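TRNA (cytosine(72)-C(5))-methyltransferase (Pyrococcus horikoshii, PDB 5ZVE) methylates the C5 position of cytosine 72 in several tRNAs, using S-adenosyl-L-methionine as the methyl donor. Local coordinates at residues Lys87-Val92 against Lys117-Gly122; Lys145-Ala150 against Leu154-Thr159; Lys335-Lys340 against Phe375-Arg380. All coordinates share one frame; numbering follows the deposited sequence.

Contact 1 of 3, residues Lys87-Val92 against Lys117-Gly122; sequences KLPVVV and KNIKEG
Ile119 meets Pro89 and Val91 together, and these two meetings make an example of a loop closed over a sheet by one branched side chain. Walking along 117-122, the chain first passes Lys117 and Asn118, whose backbone N is tied back to Asp116, and then reaches Ile119, whose side chain sets out toward the other segment. CG1 lies anti to the carbonyl carbon (chi1 -65°), which carries the longer branch across to the proline: Ile119 CG1 stands 3.7 Å from Pro89 CB and 4.0 Å from Pro89 CG. One bond further out, Ile119 CD1 packs on Val91 CG2 at 3.6 Å, the two side chains crossing at about a right angle, and lies 3.9 Å from Val90 O. The setting is the PUA domain, where strand 90-93 runs parallel to strand 124-128 and the loop between strands 112-115 and 124-128 folds over its start; Val125 and Met147 also touch both Ile119 and Val91. An alanine here would lack both branches beyond CB and would probably open a gap beside Pro89 and Val91. Beyond Ile119, Lys120 turns to a salt bridge with Asp123, and Glu121 N bonds to Asp143.

Contact 2 of 3, residues Lys145-Ala150 against Leu154-Thr159; sequences KEMTEA and LAVEVT
Met147 reaches Ala155 and Val156 with different parts of one flexible side chain, an instance of a methionine fitting itself to a surface that offers both a methyl group and a backbone oxygen. The helical residue starts out with CG anti to its backbone nitrogen (chi1 -167°), which brings Met147 CG alongside Ala155 CB at 3.9 Å; the extended second torsion then carries the sulfur onward. The bend comes only at chi3, -69°, where the terminal methyl folds round from the sulfur: Met147 CE then lies 3.6 Å from Ala155 O and, more loosely, 4.2 Å from Val156 CG2. Ala155, with its CB directed at the helix, is the residue whose backbone comes nearest that of Met147, the two CA atoms, Met147 CA and Ala155 CA, being 5.8 Å apart. It belongs with Val156 to a classic beta bulge, both residues facing Leu107 on the neighbouring strand of the PUA-domain sheet. Glu146 O accepts from both Glu149 N and Ala150 N, while Lys145 NZ forms a salt bridge with Glu149 OE2 at 3.1 Å, meeting the carboxylate on its syn side. Val112 touches both Met147 and Ala155, and Ala140 also lies against the methionine. Between these two segments the contact is thus apolar packing with no directed polar bond, and Met147 CE merely lies against Ala155 O.

Contact 3 of 3, residues Lys335-Lys340 against Phe375-Arg380; sequences KFMIRK and FIAKLR
Met337 and Leu379 bury most of the surface in this contact, and they illustrate how one methionine seats a helix on a sheet, with one leucine as its main partner between these segments. The methionine leaves the helix with CG anti to the carbonyl carbon (chi1 -58°) and folds at chi3 (-64°), bringing CE back over the leucine. One leucine methyl meets it at three points: Leu379 CD1 is 3.3 Å from Met337 CE, 3.5 Å from Met337 CB and 3.8 Å from Met337 SD. The first two separations are tighter than ordinary van der Waals contact, so the methyl is pressed closely into the curve of the methionine chain. Both segments belong to the methyltransferase domain of the RsmB/NOP family, a class I Rossmann-like fold; here helix 331-339 packs on strand 374-381, which runs antiparallel to strand 316-322. Ala377, two residues before Leu379 and likewise directed at the helix, adds a lighter touch, its CB 4.4 Å from Met337 CE. Leu318 and Ile305 also press on the methionine, the latter from helix 291-310, and Met342 touches both Met337 and Leu379. Leu344 lies against the leucine as well.

Overall arrangement
Contacts 1 and 2 belong to one PUA domain and share a core: their centres are 10 Å apart, and they touch where Val91 CG2 approaches Met147 SD at 3.9 Å and Ile119 CG2 approaches Met147 CE at 4.1 Å. Met147 thus serves both. Contact 3 lies in the catalytic domain on the opposite side of the chain's centre, its centre 54 Å from that of contact 1 and 50 Å from that of contact 2. Of the three, it alone lies in the domain that binds the cofactor: the side chain of Ala377 is about 11 Å from that of Asp273 and about 12 Å from that of Lys211, both S-adenosyl-L-methionine-binding residues, whereas contacts 1 and 2 lie away from the annotated sites.

Contact 1 of 3, residues Lys87-Val92 against Lys117-Gly122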
loop_
_atom_site.group_PDB
_atom_site.type_symbol
_atom_site.label_atom_id
_atom_site.label_comp_id
_atom_site.label_asym_id
_atom_site.label_seq_id
_atom_site.Cartn_x
_atom_site.Cartn_y
_atom_site.Cartn_z
ATOM N N LYS A 87 -6.525 -33.414 2.249
ATOM C CA LYS A 87 -5.978 -34.632 1.671
ATOM C C LYS A 87 -5.961 -34.494 0.158
ATOM O O LYS A 87 -6.772 -35.092 -0.542
ATOM C CB LYS A 87 -6.794 -35.847 2.097
ATOM C CG LYS A 87 -6.832 -36.041 3.601
ATOM C CD LYS A 87 -5.434 -36.263 4.156
ATOM C CE LYS A 87 -5.486 -36.738 5.601
ATOM N NZ LYS A 87 -6.301 -37.979 5.752
ATOM N N LEU A 88 -5.019 -33.704 -0.337
ATOM C CA LEU A 88 -5.023 -33.278 -1.727
ATOM C C LEU A 88 -3.604 -33.224 -2.262
ATOM O O LEU A 88 -2.668 -32.957 -1.509
ATOM C CB LEU A 88 -5.683 -31.899 -1.854
ATOM C CG LEU A 88 -7.155 -31.759 -1.468
ATOM C CD1 LEU A 88 -7.645 -30.330 -1.687
ATOM C CD2 LEU A 88 -7.994 -32.745 -2.265
ATOM N N PRO A 89 -3.433 -33.481 -3.568
ATOM C CA PRO A 89 -2.108 -33.278 -4.159
ATOM C C PRO A 89 -1.706 -31.800 -4.097
ATOM O O PRO A 89 -2.568 -30.927 -4.155
ATOM C CB PRO A 89 -2.289 -33.747 -5.605
ATOM C CG PRO A 89 -3.748 -33.653 -5.863
ATOM C CD PRO A 89 -4.419 -33.950 -4.554
ATOM N N VAL A 90 -0.410 -31.528 -3.994
ATOM C CA VAL A 90 0.059 -30.169 -3.760
ATOM C C VAL A 90 0.511 -29.483 -5.048
ATOM O O VAL A 90 1.258 -30.059 -5.842
ATOM C CB VAL A 90 1.226 -30.155 -2.740
ATOM C CG1 VAL A 90 1.917 -28.792 -2.700
ATOM C CG2 VAL A 90 0.732 -30.564 -1.358
ATOM N N VAL A 91 0.033 -28.257 -5.255
ATOM C CA VAL A 91 0.637 -27.354 -6.226
ATOM C C VAL A 91 1.414 -26.282 -5.469
ATOM O O VAL A 91 0.878 -25.634 -4.571
ATOM C CB VAL A 91 -0.403 -26.678 -7.142
ATOM C CG1 VAL A 91 0.288 -25.718 -8.098
ATOM C CG2 VAL A 91 -1.194 -27.716 -7.918
ATOM N N VAL A 92 2.684 -26.111 -5.818
ATOM C CA VAL A 92 3.506 -25.089 -5.187
ATOM C C VAL A 92 3.558 -23.850 -6.070
ATOM O O VAL A 92 4.048 -23.902 -7.197
ATOM C CB VAL A 92 4.934 -25.589 -4.915
ATOM C CG1 VAL A 92 5.706 -24.558 -4.101
ATOM C CG2 VAL A 92 4.903 -26.925 -4.189
ATOM N N LYS A 117 2.973 -34.894 -9.319
ATOM C CA LYS A 117 2.945 -35.413 -10.683
ATOM C C LYS A 117 1.658 -36.161 -11.039
ATOM O O LYS A 117 1.385 -36.400 -12.214
ATOM C CB LYS A 117 4.153 -36.330 -10.915
ATOM C CG LYS A 117 5.481 -35.743 -10.454
ATOM C CD LYS A 117 6.577 -36.032 -11.461
ATOM C CE LYS A 117 7.838 -35.227 -11.170
ATOM N NZ LYS A 117 8.451 -35.556 -9.851
ATOM N N ASN A 118 0.859 -36.515 -10.036
ATOM C CA ASN A 118 -0.391 -37.237 -10.279
ATOM C C ASN A 118 -1.537 -36.335 -10.736
ATOM O O ASN A 118 -2.625 -36.815 -11.062
ATOM C CB ASN A 118 -0.824 -37.989 -9.019
ATOM C CG ASN A 118 -0.138 -39.331 -8.869
ATOM O OD1 ASN A 118 0.363 -39.900 -9.838
ATOM N ND2 ASN A 118 -0.120 -39.849 -7.646
ATOM N N ILE A 119 -1.290 -35.031 -10.775
ATOM C CA ILE A 119 -2.354 -34.062 -11.004
ATOM C C ILE A 119 -2.834 -34.020 -12.457
ATOM O O ILE A 119 -2.044 -33.835 -13.383
ATOM C CB ILE A 119 -1.902 -32.654 -10.592
ATOM C CG1 ILE A 119 -1.667 -32.600 -9.081
ATOM C CG2 ILE A 119 -2.928 -31.617 -11.020
ATOM C CD1 ILE A 119 -1.227 -31.239 -8.583
ATOM N N LYS A 120 -4.143 -34.177 -12.640
ATOM C CA LYS A 120 -4.767 -34.068 -13.953
ATOM C C LYS A 120 -5.892 -33.031 -13.917
ATOM O O LYS A 120 -6.412 -32.710 -12.847
ATOM C CB LYS A 120 -5.284 -35.436 -14.409
ATOM C CG LYS A 120 -6.113 -36.158 -13.363
ATOM C CD LYS A 120 -6.355 -37.617 -13.714
ATOM C CE LYS A 120 -7.294 -38.280 -12.705
ATOM N NZ LYS A 120 -6.743 -38.269 -11.316
ATOM N N GLU A 121 -6.243 -32.491 -15.082
ATOM C CA GLU A 121 -7.337 -31.529 -15.190
ATOM C C GLU A 121 -8.584 -32.025 -14.463
ATOM O O GLU A 121 -8.946 -33.190 -14.580
ATOM C CB GLU A 121 -7.668 -31.251 -16.658
ATOM C CG GLU A 121 -8.829 -30.284 -16.851
ATOM C CD GLU A 121 -8.964 -29.804 -18.284
ATOM O OE1 GLU A 121 -8.341 -30.417 -19.180
ATOM O OE2 GLU A 121 -9.691 -28.811 -18.512
ATOM N N GLY A 122 -9.214 -31.138 -13.696
ATOM C CA GLY A 122 -10.394 -31.489 -12.925
ATOM C C GLY A 122 -10.115 -31.983 -11.517
ATOM O O GLY A 122 -11.031 -32.085 -10.702
#

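Contact 2 of 3, residues Lys145-Ala150 against Leu154-Thr159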
loop_
_atom_site.group_PDB
_atom_site.type_symbol
_atom_site.label_atom_id
_atom_site.label_comp_id
_atom_site.label_asym_id
_atom_site.label_seq_id
_atom_site.Cartn_x
_atom_site.Cartn_y
_atom_site.Cartn_z
ATOM N N LYS A 145 1.915 -31.993 -16.497
ATOM C CA LYS A 145 2.882 -31.681 -17.544
ATOM C C LYS A 145 2.718 -30.265 -18.085
ATOM O O LYS A 145 3.691 -29.516 -18.175
ATOM C CB LYS A 145 2.766 -32.688 -18.689
ATOM C CG LYS A 145 3.724 -32.431 -19.845
ATOM C CD LYS A 145 3.617 -33.522 -20.906
ATOM C CE LYS A 145 4.552 -33.260 -22.081
ATOM N NZ LYS A 145 5.966 -33.073 -21.646
ATOM N N GLU A 146 1.490 -29.895 -18.436
ATOM C CA GLU A 146 1.229 -28.569 -18.995
ATOM C C GLU A 146 1.396 -27.467 -17.950
ATOM O O GLU A 146 1.858 -26.366 -18.254
ATOM C CB GLU A 146 -0.179 -28.502 -19.590
ATOM C CG GLU A 146 -0.471 -27.188 -20.301
ATOM C CD GLU A 146 -1.924 -27.045 -20.702
ATOM O OE1 GLU A 146 -2.716 -27.968 -20.415
ATOM O OE2 GLU A 146 -2.276 -25.995 -21.281
ATOM N N MET A 147 1.010 -27.778 -16.718
ATOM C CA MET A 147 1.097 -26.840 -15.603
ATOM C C MET A 147 2.541 -26.384 -15.355
ATOM O O MET A 147 2.796 -25.210 -15.075
ATOM C CB MET A 147 0.510 -27.490 -14.346
ATOM C CG MET A 147 0.251 -26.553 -13.185
ATOM S SD MET A 147 -0.457 -27.434 -11.774
ATOM C CE MET A 147 -2.087 -27.846 -12.392
ATOM N N THR A 148 3.482 -27.318 -15.456
ATOM C CA THR A 148 4.893 -27.025 -15.204
ATOM C C THR A 148 5.635 -26.536 -16.446
ATOM O O THR A 148 6.825 -26.231 -16.376
ATOM C CB THR A 148 5.639 -28.268 -14.663
ATOM O OG1 THR A 148 5.346 -29.398 -15.493
ATOM C CG2 THR A 148 5.219 -28.577 -13.237
ATOM N N GLU A 149 4.941 -26.465 -17.580
ATOM C CA GLU A 149 5.592 -26.080 -18.833
ATOM C C GLU A 149 5.005 -24.832 -19.501
ATOM O O GLU A 149 5.741 -24.036 -20.083
ATOM C CB GLU A 149 5.552 -27.252 -19.814
ATOM C CG GLU A 149 6.415 -28.426 -19.389
ATOM C CD GLU A 149 6.201 -29.648 -20.254
ATOM O OE1 GLU A 149 5.322 -29.602 -21.139
ATOM O OE2 GLU A 149 6.912 -30.654 -20.047
ATOM N N ALA A 150 3.686 -24.677 -19.439
ATOM C CA ALA A 150 3.013 -23.545 -20.076
ATOM C C ALA A 150 3.618 -22.209 -19.669
ATOM O O ALA A 150 4.112 -22.051 -18.550
ATOM C CB ALA A 150 1.530 -23.566 -19.756
ATOM N N LEU A 154 -4.615 -20.655 -17.510
ATOM C CA LEU A 154 -5.116 -20.959 -16.173
ATOM C C LEU A 154 -4.662 -22.341 -15.702
ATOM O O LEU A 154 -4.932 -23.348 -16.355
ATOM C CB LEU A 154 -6.643 -20.870 -16.157
ATOM C CG LEU A 154 -7.370 -21.172 -14.847
ATOM C CD1 LEU A 154 -6.863 -20.275 -13.730
ATOM C CD2 LEU A 154 -8.876 -20.991 -15.033
ATOM N N ALA A 155 -3.991 -22.385 -14.555
ATOM C CA ALA A 155 -3.453 -23.636 -14.033
ATOM C C ALA A 155 -4.360 -24.229 -12.959
ATOM O O ALA A 155 -4.683 -25.417 -12.989
ATOM C CB ALA A 155 -2.047 -23.420 -13.486
ATOM N N VAL A 156 -4.754 -23.409 -11.997
ATOM C CA VAL A 156 -5.702 -23.845 -10.982
ATOM C C VAL A 156 -6.795 -22.805 -10.820
ATOM O O VAL A 156 -6.521 -21.637 -10.553
ATOM C CB VAL A 156 -5.030 -24.086 -9.615
ATOM C CG1 VAL A 156 -6.060 -24.547 -8.594
ATOM C CG2 VAL A 156 -3.905 -25.103 -9.735
ATOM N N GLU A 157 -8.040 -23.234 -10.986
ATOM C CA GLU A 157 -9.167 -22.390 -10.637
ATOM C C GLU A 157 -9.332 -22.439 -9.130
ATOM O O GLU A 157 -9.684 -23.479 -8.571
ATOM C CB GLU A 157 -10.443 -22.851 -11.350
ATOM C CG GLU A 157 -11.681 -22.052 -10.995
ATOM C CD GLU A 157 -12.934 -22.601 -11.656
ATOM O OE1 GLU A 157 -12.818 -23.533 -12.479
ATOM O OE2 GLU A 157 -14.032 -22.093 -11.363
ATOM N N VAL A 158 -9.056 -21.316 -8.473
ATOM C CA VAL A 158 -9.078 -21.263 -7.017
ATOM C C VAL A 158 -10.505 -21.000 -6.542
ATOM O O VAL A 158 -11.005 -19.880 -6.609
ATOM C CB VAL A 158 -8.112 -20.182 -6.474
ATOM C CG1 VAL A 158 -8.117 -20.162 -4.956
ATOM C CG2 VAL A 158 -6.704 -20.440 -6.981
ATOM N N THR A 159 -11.153 -22.058 -6.070
ATOM C CA THR A 159 -12.535 -22.011 -5.629
ATOM C C THR A 159 -12.626 -21.831 -4.122
ATOM O O THR A 159 -13.689 -21.527 -3.586
ATOM C CB THR A 159 -13.278 -23.289 -6.024
ATOM O OG1 THR A 159 -12.580 -24.417 -5.480
ATOM C CG2 THR A 159 -13.335 -23.420 -7.535
#

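Contact 3 of 3, residues Lys335-Lys340 against Phe375-Arg380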
loop_
_atom_site.group_PDB
_atom_site.type_symbol
_atom_site.label_atom_id
_atom_site.label_comp_id
_atom_site.label_asym_id
_atom_site.label_seq_id
_atom_site.Cartn_x
_atom_site.Cartn_y
_atom_site.Cartn_z
ATOM N N LYS A 335 11.537 13.746 14.948
ATOM C CA LYS A 335 12.407 14.468 15.877
ATOM C C LYS A 335 13.564 15.150 15.148
ATOM O O LYS A 335 13.915 16.288 15.456
ATOM C CB LYS A 335 12.952 13.530 16.955
ATOM C CG LYS A 335 11.923 13.107 17.976
ATOM C CD LYS A 335 12.549 12.236 19.039
ATOM C CE LYS A 335 11.547 11.892 20.123
ATOM N NZ LYS A 335 12.194 11.165 21.252
ATOM N N PHE A 336 14.150 14.441 14.188
ATOM C CA PHE A 336 15.136 15.022 13.282
ATOM C C PHE A 336 14.607 16.311 12.634
ATOM O O PHE A 336 15.288 17.336 12.627
ATOM C CB PHE A 336 15.522 13.999 12.212
ATOM C CG PHE A 336 16.409 14.544 11.124
ATOM C CD1 PHE A 336 17.712 14.925 11.398
ATOM C CD2 PHE A 336 15.950 14.641 9.820
ATOM C CE1 PHE A 336 18.532 15.415 10.395
ATOM C CE2 PHE A 336 16.766 15.131 8.813
ATOM C CZ PHE A 336 18.060 15.516 9.103
ATOM N N MET A 337 13.385 16.257 12.114
ATOM C CA MET A 337 12.768 17.411 11.467
ATOM C C MET A 337 12.555 18.562 12.440
ATOM O O MET A 337 12.701 19.736 12.085
ATOM C CB MET A 337 11.427 17.018 10.834
ATOM C CG MET A 337 11.527 15.904 9.815
ATOM S SD MET A 337 10.005 15.555 8.891
ATOM C CE MET A 337 8.895 15.008 10.160
ATOM N N ILE A 338 12.191 18.219 13.668
ATOM C CA ILE A 338 11.961 19.216 14.694
ATOM C C ILE A 338 13.278 19.931 15.031
ATOM O O ILE A 338 13.282 21.122 15.325
ATOM C CB ILE A 338 11.329 18.574 15.949
ATOM C CG1 ILE A 338 9.954 17.996 15.591
ATOM C CG2 ILE A 338 11.190 19.586 17.079
ATOM C CD1 ILE A 338 9.224 17.359 16.754
ATOM N N ARG A 339 14.394 19.208 14.961
ATOM C CA ARG A 339 15.710 19.822 15.165
ATOM C C ARG A 339 16.141 20.702 13.989
ATOM O O ARG A 339 17.037 21.534 14.129
ATOM C CB ARG A 339 16.766 18.744 15.427
ATOM C CG ARG A 339 16.541 17.982 16.729
ATOM C CD ARG A 339 17.755 17.143 17.146
ATOM N NE ARG A 339 18.084 16.080 16.198
ATOM C CZ ARG A 339 17.647 14.825 16.292
ATOM N NH1 ARG A 339 16.853 14.471 17.293
ATOM N NH2 ARG A 339 18.001 13.923 15.384
ATOM N N LYS A 340 15.496 20.520 12.838
ATOM C CA LYS A 340 15.836 21.275 11.630
ATOM C C LYS A 340 14.837 22.397 11.291
ATOM O O LYS A 340 14.694 22.774 10.128
ATOM C CB LYS A 340 15.976 20.332 10.423
ATOM C CG LYS A 340 17.317 19.555 10.273
ATOM C CD LYS A 340 17.897 18.981 11.565
ATOM C CE LYS A 340 19.383 18.618 11.409
ATOM N NZ LYS A 340 20.320 19.778 11.585
ATOM N N PHE A 375 1.959 5.483 8.921
ATOM C CA PHE A 375 2.412 6.608 9.722
ATOM C C PHE A 375 2.293 7.902 8.930
ATOM O O PHE A 375 2.660 7.952 7.760
ATOM C CB PHE A 375 3.858 6.385 10.178
ATOM C CG PHE A 375 4.419 7.516 10.989
ATOM C CD1 PHE A 375 4.143 7.615 12.344
ATOM C CD2 PHE A 375 5.223 8.478 10.398
ATOM C CE1 PHE A 375 4.653 8.661 13.094
ATOM C CE2 PHE A 375 5.742 9.522 11.142
ATOM C CZ PHE A 375 5.458 9.614 12.492
ATOM N N ILE A 376 1.773 8.944 9.571
ATOM C CA ILE A 376 1.601 10.241 8.920
ATOM C C ILE A 376 2.031 11.379 9.839
ATOM O O ILE A 376 1.540 11.497 10.962
ATOM C CB ILE A 376 0.130 10.501 8.503
ATOM C CG1 ILE A 376 -0.454 9.322 7.721
ATOM C CG2 ILE A 376 0.022 11.788 7.695
ATOM C CD1 ILE A 376 -1.928 9.533 7.328
ATOM N N ALA A 377 2.947 12.212 9.358
ATOM C CA ALA A 377 3.346 13.414 10.077
ATOM C C ALA A 377 3.122 14.651 9.215
ATOM O O ALA A 377 3.465 14.657 8.033
ATOM C CB ALA A 377 4.809 13.320 10.507
ATOM N N LYS A 378 2.565 15.700 9.810
ATOM C CA LYS A 378 2.362 16.958 9.098
ATOM C C LYS A 378 3.127 18.078 9.773
ATOM O O LYS A 378 2.906 18.359 10.953
ATOM C CB LYS A 378 0.881 17.325 9.035
ATOM C CG LYS A 378 0.616 18.630 8.304
ATOM C CD LYS A 378 -0.749 19.183 8.649
ATOM C CE LYS A 378 -1.081 20.380 7.782
ATOM N NZ LYS A 378 -2.367 21.003 8.181
ATOM N N LEU A 379 4.009 18.733 9.024
ATOM C CA LEU A 379 4.871 19.757 9.611
ATOM C C LEU A 379 4.841 21.100 8.898
ATOM O O LEU A 379 4.624 21.186 7.687
ATOM C CB LEU A 379 6.317 19.284 9.656
ATOM C CG LEU A 379 6.679 18.063 10.489
ATOM C CD1 LEU A 379 8.120 18.162 10.868
ATOM C CD2 LEU A 379 5.861 17.989 11.719
ATOM N N ARG A 380 5.098 22.142 9.678
ATOM C CA ARG A 380 5.187 23.505 9.189
ATOM C C ARG A 380 6.619 24.016 9.381
ATOM O O ARG A 380 7.177 23.915 10.478
ATOM C CB ARG A 380 4.173 24.380 9.929
ATOM C CG ARG A 380 4.376 25.878 9.835
ATOM C CD ARG A 380 4.156 26.389 8.425
ATOM N NE ARG A 380 2.930 25.903 7.784
ATOM C CZ ARG A 380 1.691 26.152 8.202
ATOM N NH1 ARG A 380 1.478 26.901 9.274
ATOM N NH2 ARG A 380 0.655 25.659 7.533
#